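PDB 4GPV: putative cell adhesion protein from Bacteroides eggerthii, which is a putative cell adhesion protein of the FimA-like major fimbrial subunit family and probably serves as a building block of a pilus. Local coordinates for residues 280-291 with 328-336; 46-54 with 65-76. All coordinates share one frame; numbering follows the deposited sequence.

Contact 1 (280-291 with 328-336); sequences YPILFTNTDARH and SIEVTVTAA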
loop_
_atom_site.group_PDB
_atom_site.type_symbol
_atom_site.label_atom_id
_atom_site.label_comp_id
_atom_site.label_asym_id
_atom_site.label_seq_id
_atom_site.Cartn_x
_atom_site.Cartn_y
_atom_site.Cartn_z
ATOM N N TYR A 280 -17.510 -11.172 5.869
ATOM C CA TYR A 280 -16.676 -12.374 5.759
ATOM C C TYR A 280 -15.256 -11.812 5.793
ATOM O O TYR A 280 -14.742 -11.392 4.760
ATOM C CB TYR A 280 -16.985 -13.167 4.479
ATOM C CG TYR A 280 -18.440 -13.545 4.348
ATOM C CD1 TYR A 280 -18.920 -14.740 4.886
ATOM C CD2 TYR A 280 -19.327 -12.746 3.630
ATOM C CE1 TYR A 280 -20.234 -15.152 4.674
ATOM C CE2 TYR A 280 -20.665 -13.128 3.452
ATOM C CZ TYR A 280 -21.113 -14.331 3.980
ATOM O OH TYR A 280 -22.427 -14.714 3.777
ATOM N N PRO A 281 -14.680 -11.631 6.998
ATOM C CA PRO A 281 -13.433 -10.860 7.090
ATOM C C PRO A 281 -12.147 -11.652 7.349
ATOM O O PRO A 281 -12.180 -12.816 7.771
ATOM C CB PRO A 281 -13.713 -9.990 8.308
ATOM C CG PRO A 281 -14.587 -10.865 9.194
ATOM C CD PRO A 281 -15.219 -11.919 8.343
ATOM N N ILE A 282 -11.023 -10.959 7.155
ATOM C CA ILE A 282 -9.701 -11.442 7.517
ATOM C C ILE A 282 -8.936 -10.290 8.155
ATOM O O ILE A 282 -8.788 -9.228 7.546
ATOM C CB ILE A 282 -8.901 -12.151 6.390
ATOM C CG1 ILE A 282 -7.654 -12.903 6.972
ATOM C CG2 ILE A 282 -8.514 -11.231 5.273
ATOM C CD1 ILE A 282 -7.993 -14.087 8.111
ATOM N N LEU A 283 -8.470 -10.501 9.400
ATOM C CA LEU A 283 -7.687 -9.498 10.131
ATOM C C LEU A 283 -6.231 -9.708 9.837
ATOM O O LEU A 283 -5.757 -10.837 9.970
ATOM C CB LEU A 283 -7.916 -9.606 11.657
ATOM C CG LEU A 283 -9.100 -8.868 12.249
ATOM C CD1 LEU A 283 -10.364 -9.522 11.847
ATOM C CD2 LEU A 283 -9.019 -8.896 13.748
ATOM N N PHE A 284 -5.517 -8.635 9.474
ATOM C CA PHE A 284 -4.073 -8.693 9.220
ATOM C C PHE A 284 -3.352 -8.505 10.553
ATOM O O PHE A 284 -2.787 -7.429 10.854
ATOM C CB PHE A 284 -3.628 -7.665 8.183
ATOM C CG PHE A 284 -4.005 -8.119 6.797
ATOM C CD1 PHE A 284 -3.190 -9.002 6.093
ATOM C CD2 PHE A 284 -5.208 -7.721 6.222
ATOM C CE1 PHE A 284 -3.549 -9.438 4.809
ATOM C CE2 PHE A 284 -5.558 -8.144 4.925
ATOM C CZ PHE A 284 -4.738 -9.020 4.250
ATOM N N THR A 285 -3.418 -9.564 11.359
ATOM C CA THR A 285 -2.739 -9.695 12.653
ATOM C C THR A 285 -1.892 -10.961 12.634
ATOM O O THR A 285 -2.167 -11.888 11.869
ATOM C CB THR A 285 -3.762 -9.825 13.815
ATOM O OG1 THR A 285 -4.554 -11.005 13.626
ATOM C CG2 THR A 285 -4.632 -8.605 13.973
ATOM N N ASN A 286 -0.941 -11.050 13.568
ATOM C CA ASN A 286 -0.145 -12.270 13.708
ATOM C C ASN A 286 -0.969 -13.511 14.085
ATOM O O ASN A 286 -0.534 -14.606 13.768
ATOM C CB ASN A 286 0.930 -12.052 14.772
ATOM C CG ASN A 286 2.059 -11.236 14.229
ATOM O OD1 ASN A 286 2.288 -11.159 13.011
ATOM N ND2 ASN A 286 2.783 -10.589 15.123
ATOM N N THR A 287 -2.121 -13.359 14.760
ATOM C CA THR A 287 -2.930 -14.504 15.200
ATOM C C THR A 287 -4.030 -14.893 14.206
ATOM O O THR A 287 -4.487 -16.029 14.270
ATOM C CB THR A 287 -3.561 -14.262 16.593
ATOM O OG1 THR A 287 -4.382 -13.096 16.548
ATOM C CG2 THR A 287 -2.520 -14.116 17.687
ATOM N N ASP A 288 -4.458 -13.989 13.292
ATOM C CA ASP A 288 -5.536 -14.349 12.350
ATOM C C ASP A 288 -4.929 -14.676 10.986
ATOM O O ASP A 288 -4.753 -15.858 10.676
ATOM C CB ASP A 288 -6.623 -13.255 12.266
ATOM C CG ASP A 288 -7.945 -13.711 11.663
ATOM O OD1 ASP A 288 -8.256 -14.919 11.756
ATOM O OD2 ASP A 288 -8.694 -12.842 11.124
ATOM N N ALA A 289 -4.564 -13.656 10.200
ATOM C CA ALA A 289 -3.930 -13.868 8.894
ATOM C C ALA A 289 -2.535 -14.452 9.019
ATOM O O ALA A 289 -2.047 -15.022 8.044
ATOM C CB ALA A 289 -3.842 -12.544 8.145
ATOM N N ARG A 290 -1.869 -14.279 10.202
ATOM C CA ARG A 290 -0.476 -14.677 10.478
ATOM C C ARG A 290 0.462 -13.733 9.703
ATOM O O ARG A 290 1.628 -14.042 9.445
ATOM C CB ARG A 290 -0.178 -16.174 10.192
ATOM C CG ARG A 290 -1.131 -17.161 10.882
ATOM C CD ARG A 290 -0.640 -17.585 12.254
ATOM N NE ARG A 290 -1.750 -17.950 13.137
ATOM C CZ ARG A 290 -1.685 -17.965 14.466
ATOM N NH1 ARG A 290 -0.561 -17.624 15.087
ATOM N NH2 ARG A 290 -2.744 -18.314 15.184
ATOM N N HIS A 291 -0.053 -12.548 9.348
ATOM C CA HIS A 291 0.643 -11.484 8.647
ATOM C C HIS A 291 0.073 -10.158 9.002
ATOM O O HIS A 291 -1.145 -9.990 8.966
ATOM C CB HIS A 291 0.553 -11.593 7.098
ATOM C CG HIS A 291 1.044 -12.874 6.513
ATOM N ND1 HIS A 291 2.355 -13.036 6.146
ATOM C CD2 HIS A 291 0.364 -14.010 6.243
ATOM C CE1 HIS A 291 2.438 -14.265 5.664
ATOM N NE2 HIS A 291 1.261 -14.885 5.706
ATOM N N SER A 328 -17.871 -22.115 8.042
ATOM C CA SER A 328 -18.475 -21.405 6.912
ATOM C C SER A 328 -17.500 -20.462 6.170
ATOM O O SER A 328 -17.797 -20.041 5.043
ATOM C CB SER A 328 -19.666 -20.599 7.395
ATOM O OG SER A 328 -19.256 -19.668 8.383
ATOM N N ILE A 329 -16.399 -20.063 6.837
ATOM C CA ILE A 329 -15.381 -19.184 6.245
ATOM C C ILE A 329 -14.024 -19.861 6.372
ATOM O O ILE A 329 -13.613 -20.186 7.484
ATOM C CB ILE A 329 -15.363 -17.752 6.887
ATOM C CG1 ILE A 329 -16.764 -17.117 6.929
ATOM C CG2 ILE A 329 -14.364 -16.840 6.157
ATOM C CD1 ILE A 329 -16.916 -15.856 7.848
ATOM N N GLU A 330 -13.345 -20.089 5.247
ATOM C CA GLU A 330 -11.988 -20.645 5.192
ATOM C C GLU A 330 -11.131 -19.598 4.508
ATOM O O GLU A 330 -11.478 -19.169 3.401
ATOM C CB GLU A 330 -11.938 -21.982 4.430
ATOM C CG GLU A 330 -10.540 -22.585 4.354
ATOM C CD GLU A 330 -10.202 -23.324 3.071
ATOM O OE1 GLU A 330 -10.972 -24.230 2.672
ATOM O OE2 GLU A 330 -9.132 -23.026 2.490
ATOM N N VAL A 331 -10.037 -19.162 5.161
ATOM C CA VAL A 331 -9.187 -18.106 4.594
ATOM C C VAL A 331 -7.732 -18.525 4.575
ATOM O O VAL A 331 -7.225 -19.061 5.572
ATOM C CB VAL A 331 -9.309 -16.733 5.350
ATOM C CG1 VAL A 331 -8.471 -15.642 4.657
ATOM C CG2 VAL A 331 -10.760 -16.261 5.469
ATOM N N THR A 332 -7.056 -18.292 3.436
ATOM C CA THR A 332 -5.612 -18.491 3.319
ATOM C C THR A 332 -5.022 -17.156 2.953
ATOM O O THR A 332 -5.598 -16.430 2.130
ATOM C CB THR A 332 -5.166 -19.592 2.344
ATOM O OG1 THR A 332 -5.339 -19.150 0.998
ATOM C CG2 THR A 332 -5.814 -20.961 2.624
ATOM N N VAL A 333 -3.911 -16.795 3.597
ATOM C CA VAL A 333 -3.224 -15.526 3.293
ATOM C C VAL A 333 -1.794 -15.866 2.989
ATOM O O VAL A 333 -1.124 -16.508 3.817
ATOM C CB VAL A 333 -3.311 -14.426 4.382
ATOM C CG1 VAL A 333 -2.602 -13.130 3.934
ATOM C CG2 VAL A 333 -4.749 -14.141 4.770
ATOM N N THR A 334 -1.335 -15.482 1.807
ATOM C CA THR A 334 0.066 -15.677 1.464
ATOM C C THR A 334 0.667 -14.315 1.161
ATOM O O THR A 334 -0.044 -13.402 0.702
ATOM C CB THR A 334 0.298 -16.688 0.346
ATOM O OG1 THR A 334 -0.311 -16.222 -0.848
ATOM C CG2 THR A 334 -0.148 -18.113 0.719
ATOM N N ALA A 335 1.955 -14.167 1.454
ATOM C CA ALA A 335 2.656 -12.917 1.226
ATOM C C ALA A 335 3.801 -13.175 0.281
ATOM O O ALA A 335 4.518 -14.151 0.460
ATOM C CB ALA A 335 3.182 -12.354 2.531
ATOM N N ALA A 336 3.976 -12.315 -0.715
ATOM C CA ALA A 336 5.092 -12.419 -1.635
ATOM C C ALA A 336 5.817 -11.085 -1.674
ATOM O O ALA A 336 5.236 -10.043 -1.303
ATOM C CB ALA A 336 4.602 -12.797 -3.033
#
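Val333 sits in the middle of the contact, and its two methyls diverge. From CB, which lies against the backbone O of Ala289, CG1 runs anti to the backbone N (chi1 -178°). Val333 CG1 meets Phe284 CE1 and His291 CD2, each at 3.9 Å. Val333 CG2, beside the backbone N, touches Ala289 CB and Ile282 CG1 at 3.8 Å each. Toward the start of strand 329-336, Val331 CG1 packs on Ile282 CG1 at 3.7 Å, and Ile329 lies across Tyr280 at about a right angle. There Ile329 CG1 comes in the plane of the ring, at its edge, 3.8 Å from Tyr280 CD1. The phenol hydroxyl of Tyr280 is hydrogen-bonded to Gly314 O. No clear hydrogen bond joins 280-291 to 328-336. The axes of strands 280-283 and 329-336 approach to 8.4 Å at 36°, so this is face-to-face packing between two beta sheets, as in a beta sandwich. Asp288 OD2, met on its anti side, accepts from Leu283 N at 2.9 Å and ties the following turn to its strand. The His291 ring comes against Ala335, with His291 CE1 3.7 Å from Ala335 CB. An alanine in place of His291 would probably leave Ala335 CB and one flank of Val333 without their cover.

Contact 2 (46-54 with 65-76); sequences VINNYLVFL and PYEGSSNAAATI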
loop_
_atom_site.group_PDB
_atom_site.type_symbol
_atom_site.label_atom_id
_atom_site.label_comp_id
_atom_site.label_asym_id
_atom_site.label_seq_id
_atom_site.Cartn_x
_atom_site.Cartn_y
_atom_site.Cartn_z
ATOM N N VAL A 46 5.700 1.804 -13.997
ATOM C CA VAL A 46 6.123 2.946 -14.786
ATOM C C VAL A 46 6.633 4.075 -13.864
ATOM O O VAL A 46 6.025 4.394 -12.848
ATOM C CB VAL A 46 5.017 3.430 -15.765
ATOM C CG1 VAL A 46 3.668 3.603 -15.071
ATOM C CG2 VAL A 46 5.423 4.693 -16.515
ATOM N N ILE A 47 7.769 4.658 -14.248
ATOM C CA ILE A 47 8.302 5.852 -13.599
ATOM C C ILE A 47 7.765 7.017 -14.399
ATOM O O ILE A 47 8.230 7.242 -15.513
ATOM C CB ILE A 47 9.866 5.897 -13.501
ATOM C CG1 ILE A 47 10.414 4.755 -12.613
ATOM C CG2 ILE A 47 10.343 7.299 -12.992
ATOM C CD1 ILE A 47 11.966 4.606 -12.708
ATOM N N ASN A 48 6.769 7.724 -13.873
ATOM C CA ASN A 48 6.222 8.885 -14.562
ATOM C C ASN A 48 7.127 10.107 -14.399
ATOM O O ASN A 48 7.246 10.940 -15.306
ATOM C CB ASN A 48 4.832 9.201 -14.040
ATOM C CG ASN A 48 3.885 8.101 -14.404
ATOM O OD1 ASN A 48 3.787 7.721 -15.587
ATOM N ND2 ASN A 48 3.207 7.556 -13.411
ATOM N N ASN A 49 7.723 10.224 -13.199
ATOM C CA ASN A 49 8.600 11.316 -12.799
ATOM C C ASN A 49 9.324 10.919 -11.527
ATOM O O ASN A 49 8.950 9.918 -10.877
ATOM C CB ASN A 49 7.790 12.595 -12.566
ATOM C CG ASN A 49 6.662 12.386 -11.589
ATOM O OD1 ASN A 49 6.886 12.185 -10.377
ATOM N ND2 ASN A 49 5.438 12.354 -12.121
ATOM N N TYR A 50 10.365 11.666 -11.176
ATOM C CA TYR A 50 11.067 11.366 -9.920
ATOM C C TYR A 50 11.829 12.600 -9.443
ATOM O O TYR A 50 12.022 13.542 -10.204
ATOM C CB TYR A 50 12.017 10.152 -10.080
ATOM C CG TYR A 50 13.096 10.330 -11.133
ATOM C CD1 TYR A 50 12.859 10.004 -12.463
ATOM C CD2 TYR A 50 14.354 10.840 -10.798
ATOM C CE1 TYR A 50 13.843 10.176 -13.439
ATOM C CE2 TYR A 50 15.346 11.013 -11.766
ATOM C CZ TYR A 50 15.089 10.661 -13.083
ATOM O OH TYR A 50 16.043 10.805 -14.057
ATOM N N LEU A 51 12.245 12.577 -8.189
ATOM C CA LEU A 51 13.069 13.610 -7.572
ATOM C C LEU A 51 14.347 12.965 -7.066
ATOM O O LEU A 51 14.300 11.878 -6.489
ATOM C CB LEU A 51 12.357 14.339 -6.405
ATOM C CG LEU A 51 10.990 14.996 -6.704
ATOM C CD1 LEU A 51 10.272 15.385 -5.398
ATOM C CD2 LEU A 51 11.168 16.230 -7.570
ATOM N N VAL A 52 15.467 13.650 -7.222
ATOM C CA VAL A 52 16.757 13.185 -6.686
ATOM C C VAL A 52 17.248 14.255 -5.695
ATOM O O VAL A 52 17.371 15.435 -6.052
ATOM C CB VAL A 52 17.864 12.871 -7.750
ATOM C CG1 VAL A 52 19.135 12.302 -7.100
ATOM C CG2 VAL A 52 17.362 11.935 -8.850
ATOM N N PHE A 53 17.506 13.836 -4.458
ATOM C CA PHE A 53 18.042 14.695 -3.410
ATOM C C PHE A 53 19.465 14.261 -3.118
ATOM O O PHE A 53 19.711 13.069 -2.928
ATOM C CB PHE A 53 17.197 14.622 -2.121
ATOM C CG PHE A 53 15.723 14.870 -2.319
ATOM C CD1 PHE A 53 14.884 13.849 -2.765
ATOM C CD2 PHE A 53 15.168 16.111 -2.033
ATOM C CE1 PHE A 53 13.518 14.076 -2.963
ATOM C CE2 PHE A 53 13.799 16.343 -2.235
ATOM C CZ PHE A 53 12.986 15.328 -2.701
ATOM N N LEU A 54 20.396 15.217 -3.080
ATOM C CA LEU A 54 21.782 14.909 -2.780
ATOM C C LEU A 54 22.165 15.600 -1.490
ATOM O O LEU A 54 21.877 16.781 -1.342
ATOM C CB LEU A 54 22.723 15.354 -3.916
ATOM C CG LEU A 54 22.518 14.696 -5.281
ATOM C CD1 LEU A 54 23.394 15.396 -6.357
ATOM C CD2 LEU A 54 22.848 13.236 -5.229
ATOM N N PRO A 65 17.028 20.031 -5.351
ATOM C CA PRO A 65 16.607 18.713 -5.872
ATOM C C PRO A 65 16.389 18.676 -7.384
ATOM O O PRO A 65 15.980 19.670 -8.009
ATOM C CB PRO A 65 15.310 18.428 -5.113
ATOM C CG PRO A 65 15.452 19.253 -3.857
ATOM C CD PRO A 65 16.111 20.506 -4.300
ATOM N N TYR A 66 16.753 17.546 -7.984
ATOM C CA TYR A 66 16.630 17.315 -9.419
ATOM C C TYR A 66 15.246 16.787 -9.732
ATOM O O TYR A 66 14.788 15.819 -9.096
ATOM C CB TYR A 66 17.711 16.320 -9.897
ATOM C CG TYR A 66 17.603 15.948 -11.358
ATOM C CD1 TYR A 66 18.201 16.734 -12.345
ATOM C CD2 TYR A 66 16.859 14.843 -11.762
ATOM C CE1 TYR A 66 18.082 16.411 -13.697
ATOM C CE2 TYR A 66 16.717 14.525 -13.113
ATOM C CZ TYR A 66 17.343 15.302 -14.074
ATOM O OH TYR A 66 17.213 14.964 -15.394
ATOM N N GLU A 67 14.591 17.391 -10.725
ATOM C CA GLU A 67 13.268 16.939 -11.168
ATOM C C GLU A 67 13.407 16.131 -12.461
ATOM O O GLU A 67 13.750 16.689 -13.515
ATOM C CB GLU A 67 12.330 18.137 -11.385
ATOM C CG GLU A 67 11.978 18.894 -10.125
ATOM C CD GLU A 67 11.003 20.016 -10.400
ATOM O OE1 GLU A 67 11.467 21.122 -10.756
ATOM O OE2 GLU A 67 9.777 19.782 -10.298
ATOM N N GLY A 68 13.177 14.825 -12.355
ATOM C CA GLY A 68 13.254 13.907 -13.484
ATOM C C GLY A 68 11.901 13.622 -14.093
ATOM O O GLY A 68 10.869 13.674 -13.410
ATOM N N SER A 69 11.915 13.286 -15.384
ATOM C CA SER A 69 10.706 12.901 -16.122
ATOM C C SER A 69 10.611 11.358 -16.175
ATOM O O SER A 69 11.064 10.674 -15.240
ATOM C CB SER A 69 10.712 13.534 -17.513
ATOM O OG SER A 69 11.919 13.247 -18.206
ATOM N N SER A 70 9.987 10.810 -17.228
ATOM C CA SER A 70 9.749 9.377 -17.374
ATOM C C SER A 70 10.962 8.690 -17.972
ATOM O O SER A 70 11.012 8.459 -19.187
ATOM C CB SER A 70 8.511 9.123 -18.238
ATOM O OG SER A 70 7.375 9.870 -17.827
ATOM N N ASN A 71 11.956 8.397 -17.126
ATOM C CA ASN A 71 13.218 7.755 -17.508
ATOM C C ASN A 71 13.883 7.127 -16.271
ATOM O O ASN A 71 13.357 7.251 -15.157
ATOM C CB ASN A 71 14.172 8.749 -18.220
ATOM C CG ASN A 71 14.683 9.861 -17.338
ATOM O OD1 ASN A 71 15.469 9.637 -16.414
ATOM N ND2 ASN A 71 14.254 11.086 -17.608
ATOM N N ALA A 72 15.040 6.468 -16.467
ATOM C CA ALA A 72 15.753 5.798 -15.377
ATOM C C ALA A 72 17.229 6.227 -15.314
ATOM O O ALA A 72 18.053 5.489 -14.768
ATOM C CB ALA A 72 15.648 4.286 -15.548
ATOM N N ALA A 73 17.561 7.414 -15.884
ATOM C CA ALA A 73 18.927 7.952 -15.887
ATOM C C ALA A 73 18.933 9.483 -15.839
ATOM O O ALA A 73 18.228 10.116 -16.608
ATOM C CB ALA A 73 19.693 7.462 -17.108
ATOM N N ALA A 74 19.714 10.075 -14.916
ATOM C CA ALA A 74 19.859 11.535 -14.792
ATOM C C ALA A 74 21.335 11.928 -14.734
ATOM O O ALA A 74 22.131 11.205 -14.136
ATOM C CB ALA A 74 19.151 12.030 -13.534
ATOM N N THR A 75 21.703 13.060 -15.365
ATOM C CA THR A 75 23.048 13.622 -15.288
ATOM C C THR A 75 22.905 14.920 -14.489
ATOM O O THR A 75 22.250 15.863 -14.947
ATOM C CB THR A 75 23.662 13.798 -16.690
ATOM O OG1 THR A 75 23.663 12.536 -17.350
ATOM C CG2 THR A 75 25.090 14.340 -16.646
ATOM N N ILE A 76 23.472 14.948 -13.276
ATOM C CA ILE A 76 23.354 16.113 -12.412
ATOM C C ILE A 76 24.699 16.836 -12.389
ATOM O O ILE A 76 25.716 16.221 -12.053
ATOM C CB ILE A 76 22.862 15.715 -10.994
ATOM C CG1 ILE A 76 21.434 15.089 -11.050
ATOM C CG2 ILE A 76 22.894 16.927 -10.052
ATOM C CD1 ILE A 76 20.991 14.335 -9.801
HETATM O O HOH W 1 5.047 8.090 -18.078
#
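Strands 50-54 and 66-68 run antiparallel as a hairpin, with Tyr50-Gly68 and Val52-Tyr66 as hydrogen-bonded pairs, Leu51-Glu67 as the non-hydrogen-bonded pair between them, and Val52 N to Tyr66 O and Tyr66 N to Val52 O both 2.9 Å.

Tyr50 holds its CG between the backbone N and the carbonyl carbon (chi1 60°), which swings the ring across Gly68. Gly68 CA lies over the face of the Tyr50 ring, 3.8 Å from the centroid, a CH-pi contact. A CB on Gly68 would clash with Tyr50 CZ. Tyr50 OH donates to Asn71 OD1 at 2.7 Å, with ring and amide planes nearly perpendicular. The same OD1 accepts from Ala73 N, an Asx turn. Ala74 CB lies at the ring edge. On the same side of the hairpin, Ile76 CD1 packs on Val52 CG1 at 3.9 Å, and Ile76 CG2 meets Leu54 CD1 tip to tip. On the Leu51 side, Phe53 CD2 touches Pro65 CG at 3.6 Å.

Near the loop, Ser70 OG donates to Asn48 O at 2.7 Å, and a water bridges Ser70 OG to Asn48 OD1. Two donors on Asn71 OD1, Tyr50 OH and Ala73 N, fix the turn against the tyrosine hydroxyl, although the buried carbonyls Ile47 O and Asn71 O have no polar partner in the model.

Contact 2 comes first along the chain and is complete before contact 1 begins. Their centres are about 38 Å apart, on opposite sides of the centre of the chain, and their nearest atoms are about 17 Å apart. Both reach the same mixed sheet. Contact 2 enters it through strands 50-56, 66-68 and 73-76, contact 1 through strand 329-343. The other side of contact 1, strand 274-283, belongs to a second sheet, so contact 1 joins two sheets within the FimA-like C-terminal region. Strand 329-343 runs on toward contact 2: its Val343 bonds to Ile47 by backbone. This late strand therefore connects the two regions, one near each contact.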